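Local coordinates for polycomb protein Pcl (Drosophila melanogaster, PDB 5OQD), which helps establish repression of homeotic genes in the early embryo as part of the Esc/E(z) complex that methylates histone H3, here captured as its second PHD finger and winged-helix domain, at residues I90-V95 with E145-T150; I98-L103 with Y171-S176; H180-F185 with F201-M206. One frame throughout, in Å; residues are numbered along the deposited sequence.

Interaction 1 of 3, residues I90-V95 with E145-T150; sequences IEWVDV and ERLKQT
W92, in the first turn of helix 92-104, meets R146, L147 and T150 of helix 140-153, and no hydrogen bond crosses between the two segments. L147 CD2 lies 3.5 Å above the plane of the W92 indole, displaced toward its rim, and comes nearest to W92 CE3 at 3.8 Å. At the pyrrole part of the ring, the aliphatic part of R146 takes over, its CG 3.7 Å from W92 CD1. CG anti to the backbone N (chi1 174°) brings that methylene to the indole; beyond it the chain bends at chi2 and chi3. The two side chains cross at about a right angle; the guanidinium plane is nevertheless within 4° of parallel to the ring. One turn along helix 140-153, T150 CG2 packs against the backbone N and CA of V93, 3.8 Å from V93 N.

The side-chain hydrogen bonds of the two segments stay on their own side of the contact. T150 OG1 donates to R146 O at 2.6 Å, and T150 N reaches the same oxygen from the opposite face of its carbonyl plane. R146 O is thus gripped twice; the OG1 bond probably fixes the threonine's rotation and keeps its CG2 methyl turned to V93. At the start of the other helix, N-cap residue E91 folds OE1 back onto W92 N (2.9 Å, N-H...O 163°), while D94 OD2 accepts from E91 N at 3.0 Å. W135 NE1 adds a weak hydrogen bond to E91 OE1.

W135 also meets the indole as a second ring, and I122 touches both W92 and L147. Helices 92-104, 114-125 and 140-153 converge here, with W135 of short helix 133-136 at the indole: helix-to-helix packing in the winged-helix core.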
ATOM      1  N   ILE B  90      -3.628   2.659  -7.112  1.00 53.87           N
ATOM      2  CA  ILE B  90      -2.750   3.465  -6.285  1.00 55.01           C
ATOM      3  C   ILE B  90      -1.922   4.462  -7.075  1.00 51.53           C
ATOM      4  O   ILE B  90      -1.586   4.235  -8.222  1.00 56.90           O
ATOM      5  CB  ILE B  90      -1.803   2.590  -5.453  1.00 51.22           C
ATOM      6  CG1 ILE B  90      -0.736   1.970  -6.342  1.00 39.80           C
ATOM      7  CG2 ILE B  90      -2.579   1.509  -4.735  1.00 46.95           C
ATOM      8  CD1 ILE B  90       0.502   1.571  -5.587  1.00 44.96           C
ATOM      9  N   GLU B  91      -1.642   5.589  -6.444  1.00 52.37           N
ATOM     10  CA  GLU B  91      -0.806   6.637  -7.004  1.00 49.23           C
ATOM     11  C   GLU B  91       0.693   6.427  -6.800  1.00 53.33           C
ATOM     12  O   GLU B  91       1.119   5.494  -6.132  1.00 49.63           O
ATOM     13  CB  GLU B  91      -1.237   8.003  -6.483  1.00 48.90           C
ATOM     14  CG  GLU B  91      -2.114   8.762  -7.460  1.00 66.96           C
ATOM     15  CD  GLU B  91      -1.314   9.597  -8.443  1.00 93.98           C
ATOM     16  OE1 GLU B  91      -0.222   9.159  -8.853  1.00 70.15           O
ATOM     17  OE2 GLU B  91      -1.775  10.698  -8.804  1.00 82.99           O
ATOM     18  N   TRP B  92       1.482   7.313  -7.397  1.00 46.91           N
ATOM     19  CA  TRP B  92       2.936   7.263  -7.322  1.00 43.33           C
ATOM     20  C   TRP B  92       3.456   7.384  -5.899  1.00 40.72           C
ATOM     21  O   TRP B  92       4.444   6.771  -5.550  1.00 44.85           O
ATOM     22  CB  TRP B  92       3.563   8.335  -8.213  1.00 40.41           C
ATOM     23  CG  TRP B  92       3.539   7.959  -9.644  1.00 54.13           C
ATOM     24  CD1 TRP B  92       2.955   8.641 -10.658  1.00 53.97           C
ATOM     25  CD2 TRP B  92       4.108   6.786 -10.223  1.00 53.96           C
ATOM     26  NE1 TRP B  92       3.125   7.971 -11.835  1.00 50.33           N
ATOM     27  CE2 TRP B  92       3.835   6.827 -11.594  1.00 53.28           C
ATOM     28  CE3 TRP B  92       4.823   5.705  -9.715  1.00 55.38           C
ATOM     29  CZ2 TRP B  92       4.247   5.832 -12.460  1.00 62.76           C
ATOM     30  CZ3 TRP B  92       5.232   4.724 -10.576  1.00 51.83           C
ATOM     31  CH2 TRP B  92       4.946   4.790 -11.931  1.00 49.75           C
ATOM     32  N   VAL B  93       2.804   8.191  -5.080  1.00 34.47           N
ATOM     33  CA  VAL B  93       3.232   8.341  -3.704  1.00 37.47           C
ATOM     34  C   VAL B  93       3.147   7.001  -2.990  1.00 47.20           C
ATOM     35  O   VAL B  93       3.999   6.671  -2.182  1.00 47.31           O
ATOM     36  CB  VAL B  93       2.382   9.377  -2.952  1.00 45.95           C
ATOM     37  CG1 VAL B  93       0.907   9.077  -3.117  1.00 37.95           C
ATOM     38  CG2 VAL B  93       2.753   9.403  -1.484  1.00 44.79           C
ATOM     39  N   ASP B  94       2.101   6.241  -3.282  1.00 39.16           N
ATOM     40  CA  ASP B  94       1.936   4.907  -2.726  1.00 47.24           C
ATOM     41  C   ASP B  94       3.036   3.946  -3.174  1.00 46.70           C
ATOM     42  O   ASP B  94       3.535   3.155  -2.390  1.00 48.25           O
ATOM     43  CB  ASP B  94       0.555   4.358  -3.073  1.00 40.76           C
ATOM     44  CG  ASP B  94      -0.558   5.314  -2.703  1.00 47.42           C
ATOM     45  OD1 ASP B  94      -0.472   5.940  -1.638  1.00 44.90           O
ATOM     46  OD2 ASP B  94      -1.520   5.440  -3.475  1.00 47.20           O
ATOM     47  N   VAL B  95       3.412   4.029  -4.439  1.00 43.57           N
ATOM     48  CA  VAL B  95       4.506   3.238  -4.989  1.00 43.11           C
ATOM     49  C   VAL B  95       5.831   3.595  -4.317  1.00 45.95           C
ATOM     50  O   VAL B  95       6.614   2.714  -3.957  1.00 50.39           O
ATOM     51  CB  VAL B  95       4.632   3.445  -6.509  1.00 44.96           C
ATOM     52  CG1 VAL B  95       5.889   2.771  -7.039  1.00 50.54           C
ATOM     53  CG2 VAL B  95       3.394   2.925  -7.217  1.00 43.79           C
ATOM     54  N   GLU B 145      10.918  12.685 -13.632  1.00 50.35           N
ATOM     55  CA  GLU B 145      10.481  14.011 -13.214  1.00 54.34           C
ATOM     56  C   GLU B 145       9.206  13.937 -12.384  1.00 49.68           C
ATOM     57  O   GLU B 145       9.032  14.692 -11.430  1.00 51.52           O
ATOM     58  CB  GLU B 145      10.261  14.913 -14.430  1.00 50.24           C
ATOM     59  CG  GLU B 145      11.500  15.110 -15.292  1.00 59.64           C
ATOM     60  CD  GLU B 145      12.637  15.780 -14.544  1.00 66.61           C
ATOM     61  OE1 GLU B 145      12.367  16.549 -13.596  1.00 62.51           O
ATOM     62  OE2 GLU B 145      13.808  15.534 -14.902  1.00 72.98           O
ATOM     63  N   ARG B 146       8.316  13.024 -12.758  1.00 43.51           N
ATOM     64  CA  ARG B 146       7.076  12.818 -12.021  1.00 48.52           C
ATOM     65  C   ARG B 146       7.366  12.302 -10.612  1.00 48.68           C
ATOM     66  O   ARG B 146       6.709  12.704  -9.652  1.00 41.17           O
ATOM     67  CB  ARG B 146       6.159  11.847 -12.770  1.00 47.17           C
ATOM     68  CG  ARG B 146       4.902  11.457 -12.008  1.00 53.42           C
ATOM     69  CD  ARG B 146       4.095  12.677 -11.588  1.00 51.21           C
ATOM     70  NE  ARG B 146       3.444  13.329 -12.719  1.00 59.54           N
ATOM     71  CZ  ARG B 146       2.813  14.496 -12.644  1.00 51.38           C
ATOM     72  NH1 ARG B 146       2.756  15.147 -11.490  1.00 48.73           N
ATOM     73  NH2 ARG B 146       2.243  15.016 -13.722  1.00 57.93           N
ATOM     74  N   LEU B 147       8.358  11.425 -10.494  1.00 43.78           N
ATOM     75  CA  LEU B 147       8.738  10.876  -9.196  1.00 52.21           C
ATOM     76  C   LEU B 147       9.453  11.913  -8.336  1.00 51.87           C
ATOM     77  O   LEU B 147       9.257  11.964  -7.122  1.00 48.14           O
ATOM     78  CB  LEU B 147       9.629   9.644  -9.370  1.00 48.52           C
ATOM     79  CG  LEU B 147       8.948   8.376  -9.887  1.00 59.79           C
ATOM     80  CD1 LEU B 147       9.936   7.219  -9.946  1.00 62.69           C
ATOM     81  CD2 LEU B 147       7.748   8.020  -9.024  1.00 48.52           C
ATOM     82  N   LYS B 148      10.289  12.731  -8.972  1.00 49.11           N
ATOM     83  CA  LYS B 148      10.992  13.804  -8.275  1.00 48.92           C
ATOM     84  C   LYS B 148      10.009  14.790  -7.660  1.00 48.32           C
ATOM     85  O   LYS B 148      10.167  15.209  -6.514  1.00 48.00           O
ATOM     86  CB  LYS B 148      11.941  14.543  -9.224  1.00 48.37           C
ATOM     87  CG  LYS B 148      13.266  13.841  -9.473  1.00 54.08           C
ATOM     88  CD  LYS B 148      14.143  14.667 -10.400  1.00 60.80           C
ATOM     89  CE  LYS B 148      15.531  14.064 -10.541  1.00 66.26           C
ATOM     90  NZ  LYS B 148      16.351  14.798 -11.547  1.00 79.64           N
ATOM     91  N   GLN B 149       8.991  15.155  -8.432  1.00 41.33           N
ATOM     92  CA  GLN B 149       8.003  16.129  -7.987  1.00 43.61           C
ATOM     93  C   GLN B 149       7.109  15.562  -6.889  1.00 43.08           C
ATOM     94  O   GLN B 149       6.758  16.267  -5.942  1.00 37.20           O
ATOM     95  CB  GLN B 149       7.150  16.601  -9.163  1.00 37.87           C
ATOM     96  CG  GLN B 149       6.206  17.734  -8.815  1.00 49.16           C
ATOM     97  CD  GLN B 149       6.925  18.909  -8.183  1.00 49.02           C
ATOM     98  OE1 GLN B 149       8.033  19.265  -8.584  1.00 48.47           O
ATOM     99  NE2 GLN B 149       6.301  19.513  -7.179  1.00 48.34           N
ATOM    100  N   THR B 150       6.746  14.289  -7.022  1.00 47.12           N
ATOM    101  CA  THR B 150       5.910  13.615  -6.031  1.00 36.09           C
ATOM    102  C   THR B 150       6.577  13.621  -4.659  1.00 41.48           C
ATOM    103  O   THR B 150       5.934  13.888  -3.643  1.00 42.83           O
ATOM    104  CB  THR B 150       5.607  12.157  -6.443  1.00 35.31           C
ATOM    105  OG1 THR B 150       5.000  12.145  -7.741  1.00 37.08           O
ATOM    106  CG2 THR B 150       4.673  11.498  -5.444  1.00 33.94           C
TER

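Interaction 2 of 3, residues I98-L103 with Y171-S176; sequences IALYNL and YALRHS
In the winged-helix domain, helix 92-104 packs against the three-stranded antiparallel sheet, running nearly perpendicular (81°) to strand 170-173, the middle strand. L100 and L173 form the centre of this contact, with L100 CB 3.9 Å from L173 CG. The two methyls of L100 reach back along the strand toward its N-terminal end: CD2 stops 4.0 Å from Y171 O, and CD1 lies 4.2 Å from A172 C, so the leucine lies against backbone as well as side chain. L173 CD1 comes 4.2 Å from Y101 CA and also approaches the edge of the Y101 ring.

Y101, its CG anti to the backbone N (chi1 -172°), holds its ring beside the loop that follows the strand. S176 O meets the ring edge in its plane, 3.7 Å from Y101 CE1. The phenol hydroxyl has its hydrogen bond with D39 in the PHD finger. F158 of strand 158-161 touches both leucines, and I118 of helix 114-125 touches L100.

With no hydrogen bond between the two segments, this contact rests on apolar packing of L100 against the strand, while the loop adds the S176 carbonyl oxygen at the Y101 ring edge.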
ATOM      1  N   ILE B  98       5.836   2.421  -0.664  1.00 44.90           N
ATOM      2  CA  ILE B  98       6.036   0.975  -0.692  1.00 52.59           C
ATOM      3  C   ILE B  98       7.499   0.642  -0.970  1.00 55.32           C
ATOM      4  O   ILE B  98       8.082  -0.234  -0.330  1.00 59.94           O
ATOM      5  CB  ILE B  98       5.141   0.300  -1.754  1.00 52.33           C
ATOM      6  CG1 ILE B  98       3.691   0.238  -1.270  1.00 45.20           C
ATOM      7  CG2 ILE B  98       5.640  -1.103  -2.075  1.00 44.21           C
ATOM      8  CD1 ILE B  98       2.729  -0.313  -2.303  1.00 45.53           C
ATOM      9  N   ALA B  99       8.088   1.361  -1.921  1.00 50.67           N
ATOM     10  CA  ALA B  99       9.483   1.152  -2.293  1.00 52.66           C
ATOM     11  C   ALA B  99      10.421   1.417  -1.120  1.00 51.04           C
ATOM     12  O   ALA B  99      11.271   0.590  -0.796  1.00 58.84           O
ATOM     13  CB  ALA B  99       9.852   2.036  -3.477  1.00 50.78           C
ATOM     14  N   LEU B 100      10.256   2.572  -0.484  1.00 48.82           N
ATOM     15  CA  LEU B 100      11.120   2.971   0.623  1.00 49.55           C
ATOM     16  C   LEU B 100      10.903   2.112   1.868  1.00 64.47           C
ATOM     17  O   LEU B 100      11.815   1.940   2.676  1.00 70.65           O
ATOM     18  CB  LEU B 100      10.896   4.445   0.961  1.00 45.24           C
ATOM     19  CG  LEU B 100      11.343   5.448  -0.106  1.00 52.47           C
ATOM     20  CD1 LEU B 100      10.944   6.862   0.278  1.00 46.87           C
ATOM     21  CD2 LEU B 100      12.845   5.358  -0.322  1.00 55.51           C
ATOM     22  N   TYR B 101       9.696   1.576   2.019  1.00 61.36           N
ATOM     23  CA  TYR B 101       9.364   0.764   3.186  1.00 62.98           C
ATOM     24  C   TYR B 101       9.985  -0.627   3.093  1.00 68.81           C
ATOM     25  O   TYR B 101      10.476  -1.165   4.085  1.00 73.75           O
ATOM     26  CB  TYR B 101       7.845   0.656   3.345  1.00 59.69           C
ATOM     27  CG  TYR B 101       7.399  -0.003   4.630  1.00 60.52           C
ATOM     28  CD1 TYR B 101       7.508   0.655   5.848  1.00 57.08           C
ATOM     29  CD2 TYR B 101       6.853  -1.279   4.623  1.00 64.67           C
ATOM     30  CE1 TYR B 101       7.096   0.056   7.022  1.00 60.30           C
ATOM     31  CE2 TYR B 101       6.435  -1.886   5.793  1.00 63.53           C
ATOM     32  CZ  TYR B 101       6.560  -1.214   6.989  1.00 62.19           C
ATOM     33  OH  TYR B 101       6.147  -1.813   8.157  1.00 84.43           O
ATOM     34  N   ASN B 102       9.963  -1.201   1.895  1.00 66.58           N
ATOM     35  CA  ASN B 102      10.515  -2.532   1.669  1.00 71.60           C
ATOM     36  C   ASN B 102      12.037  -2.529   1.594  1.00 82.92           C
ATOM     37  O   ASN B 102      12.688  -3.466   2.057  1.00100.28           O
ATOM     38  CB  ASN B 102       9.935  -3.137   0.389  1.00 62.16           C
ATOM     39  CG  ASN B 102       8.572  -3.761   0.605  1.00 75.03           C
ATOM     40  OD1 ASN B 102       8.430  -4.984   0.603  1.00 85.73           O
ATOM     41  ND2 ASN B 102       7.560  -2.924   0.804  1.00 65.95           N
ATOM     42  N   LEU B 103      12.600  -1.479   1.006  1.00 75.37           N
ATOM     43  CA  LEU B 103      14.047  -1.366   0.880  1.00 81.64           C
ATOM     44  C   LEU B 103      14.713  -1.180   2.240  1.00 89.44           C
ATOM     45  O   LEU B 103      15.529  -2.004   2.649  1.00 99.09           O
ATOM     46  CB  LEU B 103      14.422  -0.205  -0.047  1.00 73.51           C
ATOM     47  CG  LEU B 103      14.191  -0.392  -1.547  1.00 70.14           C
ATOM     48  CD1 LEU B 103      14.575   0.869  -2.307  1.00 59.81           C
ATOM     49  CD2 LEU B 103      14.961  -1.595  -2.070  1.00 83.61           C
ATOM     50  N   TYR B 171      16.593   9.921  -0.798  1.00 56.16           N
ATOM     51  CA  TYR B 171      15.295  10.016  -0.156  1.00 53.05           C
ATOM     52  C   TYR B 171      15.100   8.966   0.921  1.00 60.14           C
ATOM     53  O   TYR B 171      15.689   7.902   0.881  1.00 54.35           O
ATOM     54  CB  TYR B 171      14.181   9.925  -1.192  1.00 46.57           C
ATOM     55  CG  TYR B 171      14.202  11.062  -2.174  1.00 57.47           C
ATOM     56  CD1 TYR B 171      13.622  12.274  -1.867  1.00 54.03           C
ATOM     57  CD2 TYR B 171      14.820  10.927  -3.402  1.00 59.08           C
ATOM     58  CE1 TYR B 171      13.649  13.319  -2.759  1.00 57.38           C
ATOM     59  CE2 TYR B 171      14.850  11.965  -4.299  1.00 54.23           C
ATOM     60  CZ  TYR B 171      14.262  13.158  -3.970  1.00 56.06           C
ATOM     61  OH  TYR B 171      14.291  14.193  -4.862  1.00 59.03           O
ATOM     62  N   ALA B 172      14.264   9.290   1.890  1.00 48.45           N
ATOM     63  CA  ALA B 172      13.950   8.385   2.983  1.00 46.95           C
ATOM     64  C   ALA B 172      12.623   8.774   3.615  1.00 52.38           C
ATOM     65  O   ALA B 172      12.207   9.930   3.540  1.00 52.34           O
ATOM     66  CB  ALA B 172      15.060   8.399   4.024  1.00 46.61           C
ATOM     67  N   LEU B 173      11.956   7.803   4.227  1.00 46.47           N
ATOM     68  CA  LEU B 173      10.740   8.081   4.977  1.00 46.14           C
ATOM     69  C   LEU B 173      11.085   8.938   6.186  1.00 50.50           C
ATOM     70  O   LEU B 173      12.052   8.655   6.895  1.00 49.38           O
ATOM     71  CB  LEU B 173      10.061   6.783   5.416  1.00 45.58           C
ATOM     72  CG  LEU B 173       9.461   5.899   4.321  1.00 44.23           C
ATOM     73  CD1 LEU B 173       9.018   4.564   4.902  1.00 54.81           C
ATOM     74  CD2 LEU B 173       8.297   6.600   3.651  1.00 42.34           C
ATOM     75  N   ARG B 174      10.308   9.990   6.416  1.00 51.13           N
ATOM     76  CA  ARG B 174      10.568  10.877   7.542  1.00 54.05           C
ATOM     77  C   ARG B 174      10.255  10.169   8.852  1.00 60.52           C
ATOM     78  O   ARG B 174      10.792  10.513   9.904  1.00 60.17           O
ATOM     79  CB  ARG B 174       9.757  12.168   7.418  1.00 51.26           C
ATOM     80  CG  ARG B 174      10.223  13.273   8.350  1.00 53.73           C
ATOM     81  CD  ARG B 174       9.502  14.579   8.080  1.00 52.43           C
ATOM     82  NE  ARG B 174       9.720  15.065   6.721  1.00 53.63           N
ATOM     83  CZ  ARG B 174      10.775  15.778   6.340  1.00 57.60           C
ATOM     84  NH1 ARG B 174      11.721  16.087   7.216  1.00 55.70           N
ATOM     85  NH2 ARG B 174      10.887  16.180   5.082  1.00 54.16           N
ATOM     86  N   HIS B 175       9.387   9.168   8.773  1.00 48.18           N
ATOM     87  CA  HIS B 175       8.994   8.399   9.943  1.00 53.90           C
ATOM     88  C   HIS B 175       8.927   6.911   9.610  1.00 64.15           C
ATOM     89  O   HIS B 175       8.994   6.523   8.446  1.00 62.40           O
ATOM     90  CB  HIS B 175       7.657   8.908  10.480  1.00 54.25           C
ATOM     91  CG  HIS B 175       7.660  10.372  10.796  1.00 49.26           C
ATOM     92  ND1 HIS B 175       8.070  10.871  12.013  1.00 54.83           N
ATOM     93  CD2 HIS B 175       7.322  11.446  10.044  1.00 58.30           C
ATOM     94  CE1 HIS B 175       7.974  12.187  12.003  1.00 60.41           C
ATOM     95  NE2 HIS B 175       7.523  12.563  10.819  1.00 57.46           N
ATOM     96  N   SER B 176       8.793   6.086  10.641  1.00 56.16           N
ATOM     97  CA  SER B 176       8.942   4.639  10.503  1.00 63.53           C
ATOM     98  C   SER B 176       7.753   3.937   9.848  1.00 60.15           C
ATOM     99  O   SER B 176       7.888   2.821   9.347  1.00 79.14           O
ATOM    100  CB  SER B 176       9.195   4.014  11.877  1.00 71.70           C
ATOM    101  OG  SER B 176       8.120   4.285  12.760  1.00 68.96           O
TER

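Interaction 3 of 3, residues H180-F185 with F201-M206; sequences HIPKVF and FKLMLM
F201 packs its ring on V184 in the extended segment that runs from the winged-helix domain back past the PHD finger. CB points to the 180-185 segment, and CG, anti to the carbonyl carbon (chi1 -57°), carries the ring on to it. CG is 4.1 Å from V184 CG1, which sits over the ring centre in a CH-pi contact, 3.6 Å from the centroid and 9° off the normal. The six ring carbons are therefore at similar distances from this one methyl. On one side of the ring, CD1 lies 4.0 Å from K183 O and CE1 is 3.8 Å from F185 N; at the tip, CZ meets F185 O at the ring edge. An alanine in place of F201 would probably leave V184 CG1 without its aromatic face and open a gap beside the K183-F185 backbone.

L203 continues the packing, its CD1 meeting V184 CG2. L197 of helix 194-200 also touches V184, while F185 makes a cation-pi contact with R49 of the PHD finger and K183 NZ is hydrogen-bonded to Q44 OE1 there. At the far end of the contact, P182 CG stands 3.6 Å from L203 CD2.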
ATOM      1  N   HIS B 180       0.462   5.046   3.890  1.00 50.42           N
ATOM      2  CA  HIS B 180      -0.835   5.509   4.314  1.00 45.53           C
ATOM      3  C   HIS B 180      -1.844   4.838   3.406  1.00 59.64           C
ATOM      4  O   HIS B 180      -1.690   4.824   2.184  1.00 59.03           O
ATOM      5  CB  HIS B 180      -0.934   7.029   4.188  1.00 53.54           C
ATOM      6  CG  HIS B 180      -0.024   7.773   5.115  1.00 53.47           C
ATOM      7  ND1 HIS B 180       1.304   8.006   4.824  1.00 80.02           N
ATOM      8  CD2 HIS B 180      -0.248   8.336   6.325  1.00 68.04           C
ATOM      9  CE1 HIS B 180       1.859   8.681   5.816  1.00 66.14           C
ATOM     10  NE2 HIS B 180       0.936   8.894   6.740  1.00 49.02           N
ATOM     11  N   ILE B 181      -2.885   4.290   4.011  1.00 63.97           N
ATOM     12  CA  ILE B 181      -4.001   3.720   3.266  1.00 53.69           C
ATOM     13  C   ILE B 181      -5.330   4.171   3.865  1.00 50.43           C
ATOM     14  O   ILE B 181      -5.528   4.080   5.075  1.00 65.70           O
ATOM     15  CB  ILE B 181      -3.930   2.179   3.249  1.00 53.75           C
ATOM     16  CG1 ILE B 181      -2.595   1.725   2.657  1.00 57.70           C
ATOM     17  CG2 ILE B 181      -5.096   1.585   2.469  1.00 54.08           C
ATOM     18  CD1 ILE B 181      -2.467   0.232   2.508  1.00 48.31           C
ATOM     19  N   PRO B 182      -6.240   4.676   3.017  1.00 65.14           N
ATOM     20  CA  PRO B 182      -7.544   5.147   3.497  1.00 59.81           C
ATOM     21  C   PRO B 182      -8.386   4.023   4.092  1.00 53.09           C
ATOM     22  O   PRO B 182      -8.503   2.951   3.500  1.00 51.89           O
ATOM     23  CB  PRO B 182      -8.201   5.713   2.232  1.00 54.97           C
ATOM     24  CG  PRO B 182      -7.517   5.019   1.106  1.00 60.15           C
ATOM     25  CD  PRO B 182      -6.101   4.837   1.560  1.00 65.07           C
ATOM     26  N   LYS B 183      -8.962   4.276   5.262  1.00 53.46           N
ATOM     27  CA  LYS B 183      -9.808   3.297   5.928  1.00 50.79           C
ATOM     28  C   LYS B 183     -11.194   3.254   5.305  1.00 49.07           C
ATOM     29  O   LYS B 183     -11.817   4.291   5.080  1.00 48.45           O
ATOM     30  CB  LYS B 183      -9.920   3.608   7.421  1.00 61.97           C
ATOM     31  CG  LYS B 183      -8.746   3.124   8.246  1.00 71.66           C
ATOM     32  CD  LYS B 183      -8.816   1.628   8.500  1.00 43.74           C
ATOM     33  CE  LYS B 183      -7.863   1.226   9.612  1.00 39.47           C
ATOM     34  NZ  LYS B 183      -7.606  -0.239   9.645  1.00 41.28           N
ATOM     35  N   VAL B 184     -11.670   2.046   5.031  1.00 47.53           N
ATOM     36  CA  VAL B 184     -12.998   1.860   4.467  1.00 49.62           C
ATOM     37  C   VAL B 184     -13.888   1.095   5.442  1.00 50.06           C
ATOM     38  O   VAL B 184     -13.734  -0.114   5.617  1.00 51.07           O
ATOM     39  CB  VAL B 184     -12.941   1.111   3.124  1.00 50.00           C
ATOM     40  CG1 VAL B 184     -14.303   1.117   2.456  1.00 54.25           C
ATOM     41  CG2 VAL B 184     -11.902   1.745   2.215  1.00 54.40           C
ATOM     42  N   PHE B 185     -14.807   1.809   6.084  1.00 51.46           N
ATOM     43  CA  PHE B 185     -15.768   1.190   6.993  1.00 47.68           C
ATOM     44  C   PHE B 185     -17.191   1.364   6.473  1.00 46.92           C
ATOM     45  O   PHE B 185     -17.689   2.486   6.363  1.00 50.65           O
ATOM     46  CB  PHE B 185     -15.648   1.782   8.402  1.00 38.58           C
ATOM     47  CG  PHE B 185     -14.423   1.336   9.150  1.00 35.33           C
ATOM     48  CD1 PHE B 185     -13.866   0.091   8.910  1.00 30.78           C
ATOM     49  CD2 PHE B 185     -13.829   2.159  10.094  1.00 30.62           C
ATOM     50  CE1 PHE B 185     -12.737  -0.323   9.595  1.00 31.43           C
ATOM     51  CE2 PHE B 185     -12.702   1.749  10.783  1.00 31.91           C
ATOM     52  CZ  PHE B 185     -12.155   0.509  10.530  1.00 29.55           C
ATOM     53  N   PHE B 201     -15.894   7.037  -0.569  1.00 77.62           N
ATOM     54  CA  PHE B 201     -14.536   7.028  -0.037  1.00 78.83           C
ATOM     55  C   PHE B 201     -13.508   7.627  -0.994  1.00 84.16           C
ATOM     56  O   PHE B 201     -12.315   7.645  -0.689  1.00 88.97           O
ATOM     57  CB  PHE B 201     -14.132   5.597   0.326  1.00 76.30           C
ATOM     58  CG  PHE B 201     -15.064   4.939   1.301  1.00 71.51           C
ATOM     59  CD1 PHE B 201     -14.885   5.100   2.664  1.00 66.17           C
ATOM     60  CD2 PHE B 201     -16.123   4.165   0.855  1.00 68.97           C
ATOM     61  CE1 PHE B 201     -15.741   4.500   3.564  1.00 69.67           C
ATOM     62  CE2 PHE B 201     -16.984   3.562   1.753  1.00 74.44           C
ATOM     63  CZ  PHE B 201     -16.792   3.731   3.110  1.00 70.40           C
ATOM     64  N   LYS B 202     -13.980   8.115  -2.139  1.00 79.93           N
ATOM     65  CA  LYS B 202     -13.118   8.704  -3.163  1.00 83.51           C
ATOM     66  C   LYS B 202     -11.990   7.755  -3.559  1.00 89.41           C
ATOM     67  O   LYS B 202     -10.827   8.154  -3.639  1.00 94.40           O
ATOM     68  CB  LYS B 202     -12.540  10.039  -2.680  1.00 82.00           C
ATOM     69  N   LEU B 203     -12.342   6.496  -3.799  1.00 87.65           N
ATOM     70  CA  LEU B 203     -11.362   5.478  -4.153  1.00 78.36           C
ATOM     71  C   LEU B 203     -11.374   5.170  -5.643  1.00 74.72           C
ATOM     72  O   LEU B 203     -12.367   5.410  -6.330  1.00 75.28           O
ATOM     73  CB  LEU B 203     -11.616   4.191  -3.365  1.00 79.54           C
ATOM     74  CG  LEU B 203     -11.301   4.196  -1.871  1.00 82.36           C
ATOM     75  CD1 LEU B 203     -11.715   2.878  -1.245  1.00 79.42           C
ATOM     76  CD2 LEU B 203      -9.820   4.452  -1.650  1.00 90.24           C
ATOM     77  N   MET B 204     -10.262   4.636  -6.134  1.00 72.30           N
ATOM     78  CA  MET B 204     -10.189   4.117  -7.492  1.00 69.66           C
ATOM     79  C   MET B 204      -9.917   2.618  -7.435  1.00 68.45           C
ATOM     80  O   MET B 204      -9.040   2.166  -6.699  1.00 59.65           O
ATOM     81  CB  MET B 204      -9.101   4.832  -8.296  1.00 79.57           C
ATOM     82  CG  MET B 204      -9.390   6.296  -8.612  1.00 78.73           C
ATOM     83  SD  MET B 204     -10.454   6.539 -10.053  1.00 98.69           S
ATOM     84  CE  MET B 204     -12.078   6.598  -9.301  1.00 83.69           C
ATOM     85  N   LEU B 205     -10.677   1.849  -8.207  1.00 66.04           N
ATOM     86  CA  LEU B 205     -10.551   0.397  -8.190  1.00 66.98           C
ATOM     87  C   LEU B 205      -9.986  -0.139  -9.501  1.00 72.84           C
ATOM     88  O   LEU B 205     -10.377   0.297 -10.582  1.00 82.76           O
ATOM     89  CB  LEU B 205     -11.909  -0.247  -7.898  1.00 69.59           C
ATOM     90  CG  LEU B 205     -12.494   0.053  -6.516  1.00 72.60           C
ATOM     91  CD1 LEU B 205     -13.904  -0.500  -6.395  1.00 77.15           C
ATOM     92  CD2 LEU B 205     -11.599  -0.514  -5.424  1.00 67.44           C
ATOM     93  N   MET B 206      -9.060  -1.087  -9.394  1.00 72.71           N
ATOM     94  CA  MET B 206      -8.452  -1.699 -10.567  1.00 67.04           C
ATOM     95  C   MET B 206      -9.408  -2.677 -11.239  1.00 89.79           C
ATOM     96  O   MET B 206      -9.926  -3.588 -10.594  1.00100.94           O
ATOM     97  CB  MET B 206      -7.156  -2.414 -10.186  1.00 62.39           C
ATOM     98  CG  MET B 206      -6.034  -1.485  -9.761  1.00 69.66           C
ATOM     99  SD  MET B 206      -5.411  -0.491 -11.130  1.00 84.64           S
ATOM    100  CE  MET B 206      -4.841  -1.771 -12.244  1.00 64.53           C
TER

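After the PHD finger and strand 84-87, the chain enters helix 92-104, which serves interactions 1 and 2 in turn. Its first turn is met by 145-150, closing a mostly helical loop that includes helices 114-125 and 133-136; residues 98-103 wait for 171-176, after the chain has passed through strand 158-161. The two loops cross, since their segments alternate along the sequence, and together they tie the first turn of helix 92-104 to helix 140-153 and its later turns to the sheet. The chain then heads back toward the PHD finger, where interaction 3 closes a short loop around helix 194-200. It follows in series, just touching interaction 1: H180 O packs 4.2 Å from D94 OD1, without a bond.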